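Local structure of GARP domain-containing protein (Trypanosoma brucei brucei TREU927, 6XZ6) at residues D4-E9 / E129-L134; F35-A40 / M95-F100; E149-A154 / E168-E173. The protein acts as a receptor for the host complement regulator factor H, binding its domain D5, and increases transmission of trypanosomes to tsetse flies. All coordinates share one frame; numbering follows the deposited sequence.

In the fold
Helix 4-61 supplies one segment to both interaction 1 and interaction 2, whose centres lie about 42 Å apart. Interaction 1 holds the short helix 129-137 against its N-terminal end, whereas interaction 2 pairs it with helix 67-125 close to the centre of the chain. Interaction 3 joins two other helices, 148-161 and 165-208, on the same side of the chain's centre as interaction 1. Interactions 1 and 3 are buried, and each places a glutamate near bound factor H; interaction 2 is partly buried. The chemistry follows: an isoleucine against a leucine and an engaged glutamate, then small apolar groups flanked by a lysine, then a water-bridged tyrosine.

Interaction 1: D4-E9 / E129-L134; sequences DNLEAE and ETIKQL
Ile131 pushes its CD1 methyl between Leu6 and Glu9, one helical turn apart on helix 4-61, and supplies all the contact from segment 129-134. The isoleucine crosses both partners at about a right angle. CD1 lies 3.8 Å from Leu6 CD2, an apolar meeting of methyls, and 3.7 Å from the backbone oxygen Leu6 O. Its other branch works against the acid: CG2 is 3.6 Å from Glu9 OE1, while CD1 rests against the aliphatic part of the same side chain, 4.0 Å from Glu9 CB. Glu9 covers the isoleucine in this way because its CG stands anti to the backbone N (chi1 -172°) and the chain remains extended from there, carrying the carboxylate past Ile131 toward the start of helix 129-137. There Glu9 OE1 accepts a hydrogen bond from Gly127 N and forms a salt bridge with Arg16 of the complement factor H chain. The one oxygen thus ties the turn before helix 129-137 to the ligand, and these two donors would be expected to favour the charged carboxylate. Pro17 of factor H also packs on Glu9, so the contact borders directly on the receptor-ligand interface. No hydrogen bond joins the two segments themselves. Further along, Ile131 also touches Thr13, and Leu134 continues the same seam onto Leu10, Thr13 and Lys14. Helix 129-137 therefore lies against the N-terminal end of helix 4-61, to which the Cys17-Cys138 disulfide fastens it covalently just beyond its last turn.

Interaction 2: F35-A40 / M95-F100; sequences FEAVGA and MEVKRF
Arg99 NH1 donates to Glu96 OE2 at 2.8 Å along one helix, on a different side from the one where Val97 and Lys98 meet Ala37 and Val38. The contact belongs to an antiparallel helical hairpin, in which helices 4-61 and 67-125 form two arms of the elongated helical bundle of this GARP-family protein. The segment axes run 168° apart in direction and approach to 9.5 Å, with the CA atoms of Ala37 and Val97 the nearest pair, 6.9 Å apart. The intrahelical salt bridge lies almost in the guanidinium plane but reaches OE2 from above the carboxylate plane, and its N-H...O angle of 131° is far from straight. Phe100 CZ lies over one face of the same guanidinium, offset toward its rim.

Between the two segments the contact is small and free of hydrogen bonds. Lys98 sets out beside its own backbone N, then bends at chi2 and again at chi4 (64°), which swings its ammonium end back toward segment 35-40. It comes across Val38 at about a right angle, its CE 3.8 Å from Val38 CG2. The lysine thus edges the apolar pair on the more exposed side of the seam. Val97 also touches Thr188 of helix 165-208, as Glu36 does, so this third long helix packs on both arms of the hairpin. At the buried centre, Ala37 CB faces the fork of Val97 and is nearly equidistant from its two methyls, 3.8 Å from CG2 and 3.9 Å from CG1.

Interaction 3: E149-A154 / E168-E173; sequences EALTRA and EEYLQE
Segments 149-154 and 168-173 run in broadly opposing directions, closest at Thr152 and Leu171, whose CA atoms are 7.1 Å apart. They are the two arms of a helical hairpin, with helix 148-161 turning back into the long helix 165-208 after only a few residues. The side chains meet loosely and share no direct hydrogen bond. Leu151 CD1 lies 4.3 Å from Tyr170 OH, and Leu171 CD1 points to the backbone of the other helix, 4.4 Å from Thr152 O. Tyr170 extends toward segment 149-154 with CG anti to its backbone N (chi1 177°), which brings the phenol to the carbonyl side of Leu151. Thr152 turns its hydroxyl back along its own helix, where OG1 makes a weak bond to Glu149 O.

The surroundings fix the tyrosine. Tyr111 and Phe115 of helix 67-125 stack with its ring edge-to-face, and Val19 of helix 4-61 touches it, so this hairpin closes on the two other long helices. Tyr111 OH also hydrogen-bonds with Glu169 OE1, while OE2 of that glutamate forms a salt bridge with Lys33 of the complement factor H chain; Tyr111 thus links the aromatic cluster to a glutamate that contacts factor H. A single water, lying in the plane of the Tyr170 ring at its edge, completes the join between the segments. Its oxygen accepts a hydrogen bond from Tyr170 OH at 2.7 Å, and the same water donates to Leu151 O over an equal 2.7 Å.

Interaction 1: D4-E9 / E129-L134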
# COMPACT_ATOMS: atom_id res chain seq x y z
N ASP A 4 10.86 11.84 31.73
CA ASP A 4 10.99 10.57 31.03
C ASP A 4 9.65 10.55 30.29
O ASP A 4 9.54 9.90 29.26
CB ASP A 4 11.13 9.36 31.95
CG ASP A 4 11.50 8.06 31.22
OD1 ASP A 4 10.67 7.57 30.41
OD2 ASP A 4 12.60 7.51 31.49
N ASN A 5 8.65 11.33 30.80
CA ASN A 5 7.35 11.54 30.18
C ASN A 5 7.52 12.24 28.84
O ASN A 5 6.81 11.89 27.90
CB ASN A 5 6.43 12.33 31.08
CG ASN A 5 5.60 11.51 32.03
OD1 ASN A 5 5.78 10.30 32.19
ND2 ASN A 5 4.65 12.17 32.67
N LEU A 6 8.44 13.20 28.74
CA LEU A 6 8.77 13.89 27.47
C LEU A 6 9.54 12.96 26.51
O LEU A 6 9.24 12.95 25.33
CB LEU A 6 9.52 15.20 27.71
CG LEU A 6 8.70 16.39 28.27
CD1 LEU A 6 9.59 17.57 28.53
CD2 LEU A 6 7.59 16.83 27.32
N GLU A 7 10.46 12.12 27.03
CA GLU A 7 11.20 11.10 26.27
C GLU A 7 10.18 10.07 25.67
O GLU A 7 10.29 9.72 24.50
CB GLU A 7 12.23 10.35 27.15
CG GLU A 7 13.30 11.22 27.82
CD GLU A 7 14.09 10.61 28.98
OE1 GLU A 7 14.30 9.37 28.97
OE2 GLU A 7 14.51 11.36 29.89
N ALA A 8 9.19 9.64 26.48
CA ALA A 8 8.09 8.73 26.13
C ALA A 8 7.27 9.34 24.99
O ALA A 8 7.11 8.72 23.93
CB ALA A 8 7.20 8.51 27.34
N GLU A 9 6.79 10.57 25.20
CA GLU A 9 5.99 11.29 24.24
C GLU A 9 6.74 11.57 22.93
O GLU A 9 6.14 11.59 21.87
CB GLU A 9 5.42 12.56 24.88
CG GLU A 9 4.42 13.27 23.97
CD GLU A 9 3.88 14.60 24.43
OE1 GLU A 9 3.24 15.27 23.58
OE2 GLU A 9 4.09 14.98 25.61
N GLU A 129 8.62 21.78 22.73
CA GLU A 129 8.63 22.48 21.47
C GLU A 129 9.30 21.58 20.40
O GLU A 129 9.03 21.74 19.21
CB GLU A 129 9.26 23.87 21.67
CG GLU A 129 8.81 24.98 20.72
CD GLU A 129 7.35 25.13 20.37
OE1 GLU A 129 6.99 24.91 19.19
OE2 GLU A 129 6.56 25.44 21.29
N THR A 130 10.10 20.57 20.85
CA THR A 130 10.74 19.53 20.02
C THR A 130 9.65 18.58 19.47
O THR A 130 9.61 18.31 18.27
CB THR A 130 11.74 18.73 20.85
OG1 THR A 130 12.71 19.61 21.40
CG2 THR A 130 12.43 17.62 20.07
N ILE A 131 8.77 18.08 20.35
CA ILE A 131 7.62 17.21 20.02
C ILE A 131 6.66 17.94 19.04
O ILE A 131 6.29 17.35 18.03
CB ILE A 131 6.91 16.70 21.31
CG1 ILE A 131 7.90 15.89 22.20
CG2 ILE A 131 5.65 15.89 20.98
CD1 ILE A 131 7.53 15.78 23.69
N LYS A 132 6.31 19.22 19.32
CA LYS A 132 5.44 20.06 18.47
C LYS A 132 6.12 20.29 17.13
O LYS A 132 5.42 20.31 16.10
CB LYS A 132 5.18 21.44 19.10
CG LYS A 132 4.13 21.49 20.16
CD LYS A 132 3.96 22.94 20.61
CE LYS A 132 3.09 23.06 21.84
NZ LYS A 132 3.41 24.28 22.62
N GLN A 133 7.48 20.45 17.13
CA GLN A 133 8.24 20.68 15.89
C GLN A 133 8.29 19.45 15.01
O GLN A 133 8.15 19.58 13.79
CB GLN A 133 9.64 21.19 16.18
CG GLN A 133 10.39 21.58 14.93
CD GLN A 133 11.84 21.65 15.19
OE1 GLN A 133 12.53 20.64 15.34
NE2 GLN A 133 12.33 22.85 15.26
N LEU A 134 8.49 18.25 15.61
CA LEU A 134 8.54 16.98 14.89
C LEU A 134 7.21 16.68 14.21
O LEU A 134 7.21 16.35 13.02
CB LEU A 134 8.98 15.83 15.82
CG LEU A 134 8.68 14.42 15.34
CD1 LEU A 134 9.68 13.95 14.31
CD2 LEU A 134 8.64 13.45 16.47

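Interaction 2: F35-A40 / M95-F100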
# COMPACT_ATOMS: atom_id res chain seq x y z
N PHE A 35 -0.15 0.75 -12.90
CA PHE A 35 0.28 1.29 -14.20
C PHE A 35 1.24 0.33 -14.89
O PHE A 35 1.03 -0.01 -16.06
CB PHE A 35 0.94 2.66 -14.01
CG PHE A 35 -0.01 3.80 -13.76
CD1 PHE A 35 -1.31 3.77 -14.25
CD2 PHE A 35 0.44 4.98 -13.13
CE1 PHE A 35 -2.17 4.85 -14.07
CE2 PHE A 35 -0.41 6.07 -12.96
CZ PHE A 35 -1.71 6.00 -13.44
N GLU A 36 2.23 -0.19 -14.14
CA GLU A 36 3.20 -1.17 -14.60
C GLU A 36 2.53 -2.47 -15.10
O GLU A 36 2.91 -2.96 -16.17
CB GLU A 36 4.25 -1.45 -13.51
CG GLU A 36 5.38 -2.35 -13.98
CD GLU A 36 6.40 -2.71 -12.92
OE1 GLU A 36 7.21 -3.63 -13.20
OE2 GLU A 36 6.38 -2.11 -11.83
N ALA A 37 1.54 -3.00 -14.35
CA ALA A 37 0.79 -4.20 -14.72
C ALA A 37 -0.01 -3.96 -16.01
O ALA A 37 -0.00 -4.81 -16.90
CB ALA A 37 -0.14 -4.61 -13.58
N VAL A 38 -0.65 -2.79 -16.12
CA VAL A 38 -1.43 -2.37 -17.29
C VAL A 38 -0.52 -2.26 -18.53
O VAL A 38 -0.89 -2.71 -19.60
CB VAL A 38 -2.21 -1.04 -16.98
CG1 VAL A 38 -2.63 -0.29 -18.27
CG2 VAL A 38 -3.42 -1.32 -16.09
N GLY A 39 0.66 -1.68 -18.35
CA GLY A 39 1.66 -1.56 -19.41
C GLY A 39 2.16 -2.91 -19.86
O GLY A 39 2.17 -3.18 -21.05
N ALA A 40 2.53 -3.78 -18.91
CA ALA A 40 3.00 -5.14 -19.15
C ALA A 40 1.96 -5.97 -19.88
O ALA A 40 2.30 -6.63 -20.85
CB ALA A 40 3.38 -5.80 -17.85
N MET A 95 -4.85 -8.67 -12.88
CA MET A 95 -6.09 -8.77 -12.11
C MET A 95 -5.68 -8.90 -10.62
O MET A 95 -6.27 -8.22 -9.79
CB MET A 95 -6.91 -9.99 -12.62
CG MET A 95 -8.06 -10.43 -11.73
SD MET A 95 -7.61 -11.42 -10.25
CE MET A 95 -7.26 -12.96 -10.97
N GLU A 96 -4.62 -9.70 -10.30
CA GLU A 96 -4.16 -9.82 -8.90
C GLU A 96 -3.58 -8.50 -8.42
O GLU A 96 -3.86 -8.08 -7.30
CB GLU A 96 -3.15 -10.97 -8.67
CG GLU A 96 -3.42 -12.30 -9.35
CD GLU A 96 -4.43 -13.27 -8.76
OE1 GLU A 96 -4.42 -14.46 -9.18
OE2 GLU A 96 -5.24 -12.85 -7.91
N VAL A 97 -2.78 -7.82 -9.25
CA VAL A 97 -2.22 -6.49 -8.93
C VAL A 97 -3.38 -5.55 -8.53
O VAL A 97 -3.32 -4.95 -7.47
CB VAL A 97 -1.36 -5.89 -10.10
CG1 VAL A 97 -0.98 -4.45 -9.82
CG2 VAL A 97 -0.13 -6.74 -10.38
N LYS A 98 -4.43 -5.41 -9.36
CA LYS A 98 -5.59 -4.56 -9.04
C LYS A 98 -6.27 -5.00 -7.69
O LYS A 98 -6.70 -4.15 -6.92
CB LYS A 98 -6.61 -4.57 -10.18
CG LYS A 98 -6.29 -3.56 -11.25
CD LYS A 98 -6.47 -4.11 -12.68
CE LYS A 98 -5.66 -3.32 -13.71
NZ LYS A 98 -4.19 -3.42 -13.48
N ARG A 99 -6.30 -6.30 -7.40
CA ARG A 99 -6.88 -6.87 -6.20
C ARG A 99 -6.08 -6.56 -4.92
O ARG A 99 -6.70 -6.22 -3.91
CB ARG A 99 -7.04 -8.37 -6.42
CG ARG A 99 -7.66 -9.09 -5.27
CD ARG A 99 -7.43 -10.55 -5.46
NE ARG A 99 -7.05 -11.16 -4.20
CZ ARG A 99 -6.29 -12.24 -4.09
NH1 ARG A 99 -5.84 -12.85 -5.17
NH2 ARG A 99 -5.99 -12.72 -2.89
N PHE A 100 -4.75 -6.70 -4.95
CA PHE A 100 -3.89 -6.39 -3.80
C PHE A 100 -3.75 -4.91 -3.55
O PHE A 100 -3.65 -4.50 -2.40
CB PHE A 100 -2.53 -7.08 -3.93
CG PHE A 100 -2.66 -8.58 -3.87
CD1 PHE A 100 -3.21 -9.21 -2.76
CD2 PHE A 100 -2.25 -9.37 -4.94
CE1 PHE A 100 -3.36 -10.59 -2.72
CE2 PHE A 100 -2.39 -10.76 -4.90
CZ PHE A 100 -2.94 -11.36 -3.79

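Interaction 3: E149-A154 / E168-E173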
# COMPACT_ATOMS: atom_id res chain seq x y z
N GLU A 149 8.60 -5.44 5.32
CA GLU A 149 9.38 -5.45 6.56
C GLU A 149 9.33 -4.09 7.28
O GLU A 149 9.32 -4.07 8.51
CB GLU A 149 10.85 -5.86 6.31
CG GLU A 149 11.06 -6.98 5.29
CD GLU A 149 11.16 -6.56 3.83
OE1 GLU A 149 12.13 -5.84 3.48
OE2 GLU A 149 10.28 -6.96 3.03
N ALA A 150 9.33 -2.97 6.52
CA ALA A 150 9.27 -1.62 7.09
C ALA A 150 7.89 -1.38 7.68
O ALA A 150 7.77 -0.76 8.73
CB ALA A 150 9.56 -0.57 6.03
N LEU A 151 6.84 -1.88 7.00
CA LEU A 151 5.47 -1.77 7.45
C LEU A 151 5.27 -2.46 8.81
O LEU A 151 4.71 -1.83 9.70
CB LEU A 151 4.53 -2.34 6.38
CG LEU A 151 3.09 -1.86 6.30
CD1 LEU A 151 3.00 -0.35 6.15
CD2 LEU A 151 2.44 -2.47 5.11
N THR A 152 5.75 -3.71 9.00
CA THR A 152 5.60 -4.48 10.26
C THR A 152 6.48 -3.94 11.38
O THR A 152 6.07 -3.95 12.54
CB THR A 152 5.81 -6.00 10.07
OG1 THR A 152 7.12 -6.26 9.56
CG2 THR A 152 4.80 -6.63 9.15
N ARG A 153 7.71 -3.49 11.04
CA ARG A 153 8.65 -2.94 12.02
C ARG A 153 8.05 -1.71 12.71
O ARG A 153 8.01 -1.64 13.94
CB ARG A 153 9.97 -2.59 11.35
CG ARG A 153 11.16 -2.53 12.29
CD ARG A 153 12.34 -1.77 11.71
NE ARG A 153 11.90 -0.51 11.12
CZ ARG A 153 12.08 -0.19 9.85
NH1 ARG A 153 12.75 -1.01 9.04
NH2 ARG A 153 11.60 0.95 9.37
N ALA A 154 7.51 -0.78 11.91
CA ALA A 154 6.88 0.42 12.39
C ALA A 154 5.58 0.10 13.18
O ALA A 154 5.26 0.82 14.14
CB ALA A 154 6.59 1.35 11.22
N GLU A 168 -2.59 -2.24 18.84
CA GLU A 168 -2.59 -3.70 18.67
C GLU A 168 -3.38 -4.08 17.43
O GLU A 168 -2.92 -4.91 16.64
CB GLU A 168 -3.13 -4.42 19.93
CG GLU A 168 -3.18 -5.93 19.83
CD GLU A 168 -1.88 -6.70 19.70
OE1 GLU A 168 -0.83 -6.19 20.14
OE2 GLU A 168 -1.92 -7.84 19.18
N GLU A 169 -4.57 -3.46 17.22
CA GLU A 169 -5.38 -3.70 16.03
C GLU A 169 -4.67 -3.16 14.78
O GLU A 169 -4.71 -3.81 13.75
CB GLU A 169 -6.80 -3.17 16.22
CG GLU A 169 -7.71 -3.24 15.00
CD GLU A 169 -8.68 -2.07 14.97
OE1 GLU A 169 -8.25 -0.93 14.66
OE2 GLU A 169 -9.87 -2.29 15.30
N TYR A 170 -3.92 -2.06 14.89
CA TYR A 170 -3.11 -1.58 13.76
C TYR A 170 -2.05 -2.60 13.39
O TYR A 170 -1.92 -2.90 12.22
CB TYR A 170 -2.47 -0.19 14.00
CG TYR A 170 -1.58 0.22 12.84
CD1 TYR A 170 -2.13 0.64 11.63
CD2 TYR A 170 -0.20 0.10 12.92
CE1 TYR A 170 -1.32 0.97 10.54
CE2 TYR A 170 0.62 0.40 11.83
CZ TYR A 170 0.05 0.82 10.63
OH TYR A 170 0.85 1.14 9.56
N LEU A 171 -1.32 -3.16 14.37
CA LEU A 171 -0.34 -4.22 14.11
C LEU A 171 -0.98 -5.42 13.37
O LEU A 171 -0.43 -5.86 12.35
CB LEU A 171 0.34 -4.69 15.42
CG LEU A 171 1.25 -5.94 15.35
CD1 LEU A 171 2.50 -5.69 14.44
CD2 LEU A 171 1.66 -6.41 16.73
N GLN A 172 -2.13 -5.92 13.84
CA GLN A 172 -2.82 -7.04 13.22
C GLN A 172 -3.11 -6.76 11.75
O GLN A 172 -2.77 -7.57 10.91
CB GLN A 172 -4.08 -7.40 14.02
CG GLN A 172 -3.81 -7.94 15.44
CD GLN A 172 -5.06 -8.22 16.31
OE1 GLN A 172 -6.22 -7.89 15.97
NE2 GLN A 172 -4.83 -8.83 17.48
N GLU A 173 -3.64 -5.57 11.44
CA GLU A 173 -3.96 -5.08 10.08
C GLU A 173 -2.72 -4.82 9.25
O GLU A 173 -2.76 -5.08 8.04
CB GLU A 173 -4.82 -3.79 10.11
CG GLU A 173 -6.10 -3.90 10.91
CD GLU A 173 -7.35 -4.37 10.20
OE1 GLU A 173 -8.40 -3.71 10.39
OE2 GLU A 173 -7.29 -5.41 9.49
O HOH W 1 3.50 0.56 9.95